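Side-chain contacts in dinitrogenase iron-molybdenum cofactor biosynthesis domain-containing protein (Pyrococcus horikoshii, PDB 2YX6), which is of unknown function but belongs to the nitrogenase iron-molybdenum cofactor biosynthesis family and binds ADP: residues A[5-8]-A[14-17]; A[35-40]-A[101-106]. All blocks are in the same frame, centred on the assembly; numbering follows the deposited sequence.

Contact 1: A[5-8]-A[14-17]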
ATOM      1  N   ILE A   5      -7.592  -4.416   8.390  1.00 15.43           N
ATOM      2  CA  ILE A   5      -6.907  -4.035   9.606  1.00 16.07           C
ATOM      3  C   ILE A   5      -7.030  -5.158  10.642  1.00 15.63           C
ATOM      4  O   ILE A   5      -8.120  -5.546  10.981  1.00 14.10           O
ATOM      5  CB  ILE A   5      -7.442  -2.707  10.213  1.00 16.56           C
ATOM      6  CG1 ILE A   5      -7.309  -1.539   9.229  1.00 15.59           C
ATOM      7  CG2 ILE A   5      -6.691  -2.395  11.541  1.00 15.77           C
ATOM      8  CD1 ILE A   5      -8.500  -1.193   8.703  1.00 25.99           C
ATOM      9  N   PRO A   6      -5.883  -5.648  11.176  1.00 15.56           N
ATOM     10  CA  PRO A   6      -5.948  -6.709  12.204  1.00 15.25           C
ATOM     11  C   PRO A   6      -6.443  -6.109  13.521  1.00 17.47           C
ATOM     12  O   PRO A   6      -5.964  -5.018  13.910  1.00 16.48           O
ATOM     13  CB  PRO A   6      -4.491  -7.191  12.334  1.00 16.04           C
ATOM     14  CG  PRO A   6      -3.627  -5.959  12.011  1.00 13.32           C
ATOM     15  CD  PRO A   6      -4.501  -5.179  10.926  1.00 15.32           C
ATOM     16  N   ALA A   7      -7.424  -6.751  14.170  1.00 18.31           N
ATOM     17  CA  ALA A   7      -8.013  -6.201  15.385  1.00 21.58           C
ATOM     18  C   ALA A   7      -7.603  -7.028  16.570  1.00 25.09           C
ATOM     19  O   ALA A   7      -7.453  -8.250  16.455  1.00 24.74           O
ATOM     20  CB  ALA A   7      -9.522  -6.183  15.288  1.00 20.90           C
ATOM     21  N   GLU A   8      -7.476  -6.362  17.714  1.00 28.06           N
ATOM     22  CA  GLU A   8      -7.105  -7.007  18.955  1.00 33.80           C
ATOM     23  C   GLU A   8      -8.307  -7.752  19.619  1.00 34.01           C
ATOM     24  O   GLU A   8      -8.148  -8.739  20.342  1.00 34.74           O
ATOM     25  CB  GLU A   8      -6.514  -5.941  19.880  1.00 33.07           C
ATOM     26  CG  GLU A   8      -6.116  -6.438  21.257  1.00 38.24           C
ATOM     27  CD  GLU A   8      -5.806  -5.295  22.228  1.00 39.89           C
ATOM     28  OE1 GLU A   8      -5.124  -4.319  21.829  1.00 47.48           O
ATOM     29  OE2 GLU A   8      -6.261  -5.368  23.400  1.00 48.94           O
ATOM     30  N   LYS A  14     -14.126  -0.009  17.018  1.00 23.22           N
ATOM     31  CA  LYS A  14     -13.781   0.385  18.376  1.00 22.88           C
ATOM     32  C   LYS A  14     -12.624  -0.439  18.985  1.00 23.61           C
ATOM     33  O   LYS A  14     -12.203  -0.164  20.148  1.00 23.12           O
ATOM     34  CB  LYS A  14     -14.981   0.370  19.294  1.00 22.77           C
ATOM     35  CG  LYS A  14     -16.104   1.318  18.867  1.00 24.96           C
ATOM     36  CD  LYS A  14     -17.246   1.229  19.863  1.00 30.05           C
ATOM     37  CE  LYS A  14     -18.417   2.138  19.630  1.00 36.64           C
ATOM     38  NZ  LYS A  14     -19.366   1.943  20.821  1.00 37.46           N
ATOM     39  N   SER A  15     -12.094  -1.405  18.217  1.00 21.21           N
ATOM     40  CA  SER A  15     -10.973  -2.199  18.714  1.00 21.37           C
ATOM     41  C   SER A  15      -9.671  -1.492  18.395  1.00 20.52           C
ATOM     42  O   SER A  15      -9.658  -0.536  17.665  1.00 21.36           O
ATOM     43  CB  SER A  15     -10.955  -3.612  18.098  1.00 22.57           C
ATOM     44  OG  SER A  15      -9.808  -4.331  18.583  1.00 20.73           O
ATOM     45  N   ASN A  16      -8.568  -1.943  18.950  1.00 21.80           N
ATOM     46  CA  ASN A  16      -7.272  -1.369  18.569  1.00 21.58           C
ATOM     47  C   ASN A  16      -6.647  -2.252  17.485  1.00 21.70           C
ATOM     48  O   ASN A  16      -6.973  -3.424  17.377  1.00 21.68           O
ATOM     49  CB  ASN A  16      -6.322  -1.329  19.772  1.00 22.56           C
ATOM     50  CG  ASN A  16      -6.799  -0.388  20.911  1.00 26.21           C
ATOM     51  OD1 ASN A  16      -7.087   0.800  20.705  1.00 26.48           O
ATOM     52  ND2 ASN A  16      -6.835  -0.930  22.132  1.00 26.64           N
ATOM     53  N   VAL A  17      -5.725  -1.696  16.716  1.00 20.97           N
ATOM     54  CA  VAL A  17      -4.911  -2.476  15.814  1.00 21.31           C
ATOM     55  C   VAL A  17      -4.180  -3.490  16.664  1.00 23.35           C
ATOM     56  O   VAL A  17      -3.571  -3.129  17.636  1.00 22.28           O
ATOM     57  CB  VAL A  17      -3.912  -1.551  14.995  1.00 21.86           C
ATOM     58  CG1 VAL A  17      -2.955  -2.379  14.072  1.00 19.74           C
ATOM     59  CG2 VAL A  17      -4.706  -0.457  14.198  1.00 17.63           C
TER
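A chi1 of 176° turns CG1 of Val17 away from its own nitrogen and leaves CG2 next to it, a setting that splits the two methyls between Pro6 and Ile5; Ser15, its hydroxyl likewise opposite its own N, brings OG to the backbone beyond Ala7. The contact lies where strand 2-7, the middle strand of the five-stranded mixed sheet of this alpha/beta fold, runs out and the loop leading to strand 26-33 folds back against it. A single beta bridge, Ala7 with Val17, joins the backbones, their CA atoms 4.9 Å apart. Of the two methyls, CG2 of Val17 meets Ile5 CG2 at 3.8 Å, the side chains crossing at about a right angle, whereas CG1 reaches the Pro6 ring at CG, 4.2 Å away. Ile95 of helix 95-103 packs on Ile5, Ala7 and Val17. The Pro6 side chain is about 8 Å from that of Val87, which binds ADP in a structure of this protein, though none is bound to this chain. Beside the bridge, the CA of Val17 directs its hydrogen at Pro6 O over 3.3 Å. The side chains of Glu8 and Asn16 run alongside each other in the same direction, carboxylate and amide planes turned 45° apart. Ser15 OG bonds to the backbone N of Asp9, within the same loop. Asn16 O takes two donors: Ser15 OG at 3.2 Å, tilted 19° from the carbonyl plane, and Glu8 N at 3.0 Å, almost in line with the C=O bond.

Contact 2: A[35-40]-A[101-106]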
ATOM      1  N   GLU A  35     -13.883  10.629   1.114  1.00 35.95           N
ATOM      2  CA  GLU A  35     -13.741  10.907   2.538  1.00 36.33           C
ATOM      3  C   GLU A  35     -14.673  10.013   3.297  1.00 33.89           C
ATOM      4  O   GLU A  35     -14.738  10.123   4.504  1.00 34.90           O
ATOM      5  CB  GLU A  35     -14.092  12.380   2.840  1.00 37.27           C
ATOM      6  CG  GLU A  35     -13.201  13.416   2.054  1.00 41.70           C
ATOM      7  CD  GLU A  35     -13.807  14.831   1.958  1.00 41.99           C
ATOM      8  OE1 GLU A  35     -15.067  14.968   2.018  1.00 51.32           O
ATOM      9  OE2 GLU A  35     -13.028  15.807   1.776  1.00 45.75           O
ATOM     10  N   ASP A  36     -15.379   9.112   2.599  1.00 30.70           N
ATOM     11  CA  ASP A  36     -16.533   8.405   3.173  1.00 29.71           C
ATOM     12  C   ASP A  36     -16.263   6.904   3.411  1.00 27.27           C
ATOM     13  O   ASP A  36     -15.734   6.206   2.562  1.00 27.56           O
ATOM     14  CB  ASP A  36     -17.872   8.667   2.418  1.00 28.29           C
ATOM     15  CG  ASP A  36     -18.749   9.768   3.118  1.00 30.65           C
ATOM     16  OD1 ASP A  36     -19.896   9.544   3.623  1.00 33.34           O
ATOM     17  OD2 ASP A  36     -18.309  10.922   3.184  1.00 30.41           O
ATOM     18  N   VAL A  37     -16.613   6.484   4.611  1.00 27.44           N
ATOM     19  CA  VAL A  37     -16.528   5.113   5.056  1.00 28.21           C
ATOM     20  C   VAL A  37     -17.893   4.531   4.721  1.00 28.11           C
ATOM     21  O   VAL A  37     -18.868   4.855   5.416  1.00 29.29           O
ATOM     22  CB  VAL A  37     -16.320   5.079   6.590  1.00 27.69           C
ATOM     23  CG1 VAL A  37     -16.675   3.686   7.180  1.00 26.77           C
ATOM     24  CG2 VAL A  37     -14.883   5.550   6.939  1.00 28.28           C
ATOM     25  N   LYS A  38     -17.960   3.706   3.679  1.00 27.54           N
ATOM     26  CA  LYS A  38     -19.211   3.151   3.173  1.00 27.09           C
ATOM     27  C   LYS A  38     -19.662   1.839   3.823  1.00 25.76           C
ATOM     28  O   LYS A  38     -20.819   1.475   3.767  1.00 25.70           O
ATOM     29  CB  LYS A  38     -19.093   2.968   1.659  1.00 27.87           C
ATOM     30  CG  LYS A  38     -19.429   4.244   0.880  1.00 32.78           C
ATOM     31  CD  LYS A  38     -20.854   4.208   0.340  1.00 39.17           C
ATOM     32  CE  LYS A  38     -20.935   3.608  -1.069  1.00 39.33           C
ATOM     33  NZ  LYS A  38     -20.833   4.719  -2.093  1.00 44.41           N
ATOM     34  N   ASN A  39     -18.733   1.098   4.405  1.00 24.88           N
ATOM     35  CA  ASN A  39     -19.049  -0.202   4.936  1.00 24.13           C
ATOM     36  C   ASN A  39     -17.943  -0.609   5.899  1.00 23.28           C
ATOM     37  O   ASN A  39     -16.753  -0.334   5.613  1.00 21.81           O
ATOM     38  CB  ASN A  39     -19.155  -1.150   3.767  1.00 24.37           C
ATOM     39  CG  ASN A  39     -19.842  -2.436   4.114  1.00 31.99           C
ATOM     40  OD1 ASN A  39     -19.202  -3.435   4.493  1.00 35.19           O
ATOM     41  ND2 ASN A  39     -21.155  -2.458   3.930  1.00 37.79           N
ATOM     42  N   VAL A  40     -18.330  -1.200   7.036  1.00 20.61           N
ATOM     43  CA  VAL A  40     -17.389  -1.865   7.935  1.00 21.06           C
ATOM     44  C   VAL A  40     -17.790  -3.333   8.074  1.00 22.40           C
ATOM     45  O   VAL A  40     -18.964  -3.660   8.185  1.00 21.81           O
ATOM     46  CB  VAL A  40     -17.371  -1.224   9.299  1.00 20.67           C
ATOM     47  CG1 VAL A  40     -16.530  -2.061  10.318  1.00 21.45           C
ATOM     48  CG2 VAL A  40     -16.913   0.230   9.196  1.00 20.52           C
ATOM     49  N   ALA A 101      -7.638   9.095  10.195  1.00 19.31           N
ATOM     50  CA  ALA A 101      -6.285   9.557   9.879  1.00 21.76           C
ATOM     51  C   ALA A 101      -5.916   9.160   8.464  1.00 22.44           C
ATOM     52  O   ALA A 101      -5.454   9.993   7.682  1.00 23.62           O
ATOM     53  CB  ALA A 101      -5.223   9.057  10.887  1.00 18.05           C
ATOM     54  N   PHE A 102      -6.141   7.896   8.130  1.00 21.90           N
ATOM     55  CA  PHE A 102      -5.811   7.369   6.819  1.00 21.64           C
ATOM     56  C   PHE A 102      -6.463   8.190   5.652  1.00 21.81           C
ATOM     57  O   PHE A 102      -5.796   8.666   4.714  1.00 20.67           O
ATOM     58  CB  PHE A 102      -6.194   5.869   6.792  1.00 21.54           C
ATOM     59  CG  PHE A 102      -5.789   5.182   5.516  1.00 23.76           C
ATOM     60  CD1 PHE A 102      -4.459   4.790   5.317  1.00 23.21           C
ATOM     61  CD2 PHE A 102      -6.730   4.992   4.480  1.00 21.29           C
ATOM     62  CE1 PHE A 102      -4.071   4.185   4.083  1.00 24.57           C
ATOM     63  CE2 PHE A 102      -6.354   4.409   3.282  1.00 23.33           C
ATOM     64  CZ  PHE A 102      -5.026   4.009   3.082  1.00 23.84           C
ATOM     65  N   ILE A 103      -7.765   8.372   5.727  1.00 21.97           N
ATOM     66  CA  ILE A 103      -8.528   9.197   4.757  1.00 21.98           C
ATOM     67  C   ILE A 103      -7.975  10.635   4.585  1.00 23.89           C
ATOM     68  O   ILE A 103      -7.943  11.153   3.465  1.00 24.59           O
ATOM     69  CB  ILE A 103      -9.986   9.283   5.213  1.00 22.47           C
ATOM     70  CG1 ILE A 103     -10.577   7.892   5.196  1.00 19.66           C
ATOM     71  CG2 ILE A 103     -10.803  10.244   4.307  1.00 22.49           C
ATOM     72  CD1 ILE A 103     -11.969   7.778   5.914  1.00 18.52           C
ATOM     73  N   GLY A 104      -7.529  11.253   5.685  1.00 25.00           N
ATOM     74  CA  GLY A 104      -6.931  12.600   5.666  1.00 25.81           C
ATOM     75  C   GLY A 104      -5.434  12.778   5.502  1.00 26.80           C
ATOM     76  O   GLY A 104      -4.908  13.866   5.798  1.00 25.38           O
ATOM     77  N   GLY A 105      -4.710  11.741   5.049  1.00 26.16           N
ATOM     78  CA  GLY A 105      -3.264  11.907   4.799  1.00 26.72           C
ATOM     79  C   GLY A 105      -2.375  12.199   5.991  1.00 27.49           C
ATOM     80  O   GLY A 105      -1.191  12.551   5.799  1.00 29.79           O
ATOM     81  N   LYS A 106      -2.888  11.973   7.212  1.00 26.45           N
ATOM     82  CA  LYS A 106      -2.166  12.209   8.477  1.00 25.94           C
ATOM     83  C   LYS A 106      -2.137  10.969   9.398  1.00 25.69           C
ATOM     84  O   LYS A 106      -2.712  10.936  10.527  1.00 26.11           O
ATOM     85  CB  LYS A 106      -2.782  13.388   9.273  1.00 25.89           C
ATOM     86  CG  LYS A 106      -2.083  14.760   9.014  1.00 30.28           C
ATOM     87  CD  LYS A 106      -3.123  15.903   9.016  1.00 34.11           C
ATOM     88  CE  LYS A 106      -3.269  16.480   7.590  1.00 34.26           C
ATOM     89  NZ  LYS A 106      -1.990  17.161   7.136  1.00 30.24           N
TER
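This is a small apolar surface contact, 127 Å² in all, in which Ile103 in the last turn of helix 95-103 packs on Glu35, just before strand 36-44, and on Val37 near the start of that strand, an outermost one of the sheet within the chain. Two branches of the isoleucine do the work. CG2, opposite the backbone N because chi1 is -63°, presses on the Glu35 backbone at CA, 3.5 Å away, and passes 4.2 Å from CB of the same residue. The other branch is extended (chi2 168°) and carries CD1 to Val37 CG2 at 3.8 Å, the two side chains crossing at about a right angle. Val37 also touches Val30 on strand 26-33, linking this contact to the neighbouring strand. Just past Ile103 the helix ends in a Schellman motif: Lys106 N bonds to Ala101 O at 3.3 Å, and Gly105, with positive phi, is the C-prime residue. Replacing Ile103 with an alanine would remove both reaching branches and would probably leave Val37 CG2 and the Glu35 backbone without their apolar cover from the helix. The closest atoms are carbons and the Glu35 carboxylate leads away, so the contact rests on van der Waals packing, without charge pairing.

In the fold
Contact 1 is mostly buried and contact 2 lies at the surface, yet both contacts draw on strands of one sheet and both involve helix 95-103: in contact 2 its last turn is itself a partner, while in contact 1 its first residue, Ile95, covers the apolar side. Their centres are 15 Å apart and their nearest atoms about 7 Å, so they do not touch. The sheet positions differ accordingly, the central strand 2-7 against strand 36-44, at one edge of the sheet within the chain. Contact 1, buried over 276 Å², combines backbone bridging, a doubly accepting carbonyl and methyl packing between segments close in sequence. Contact 2, less than half that area, is apolar and joins segments with 60 residues between them.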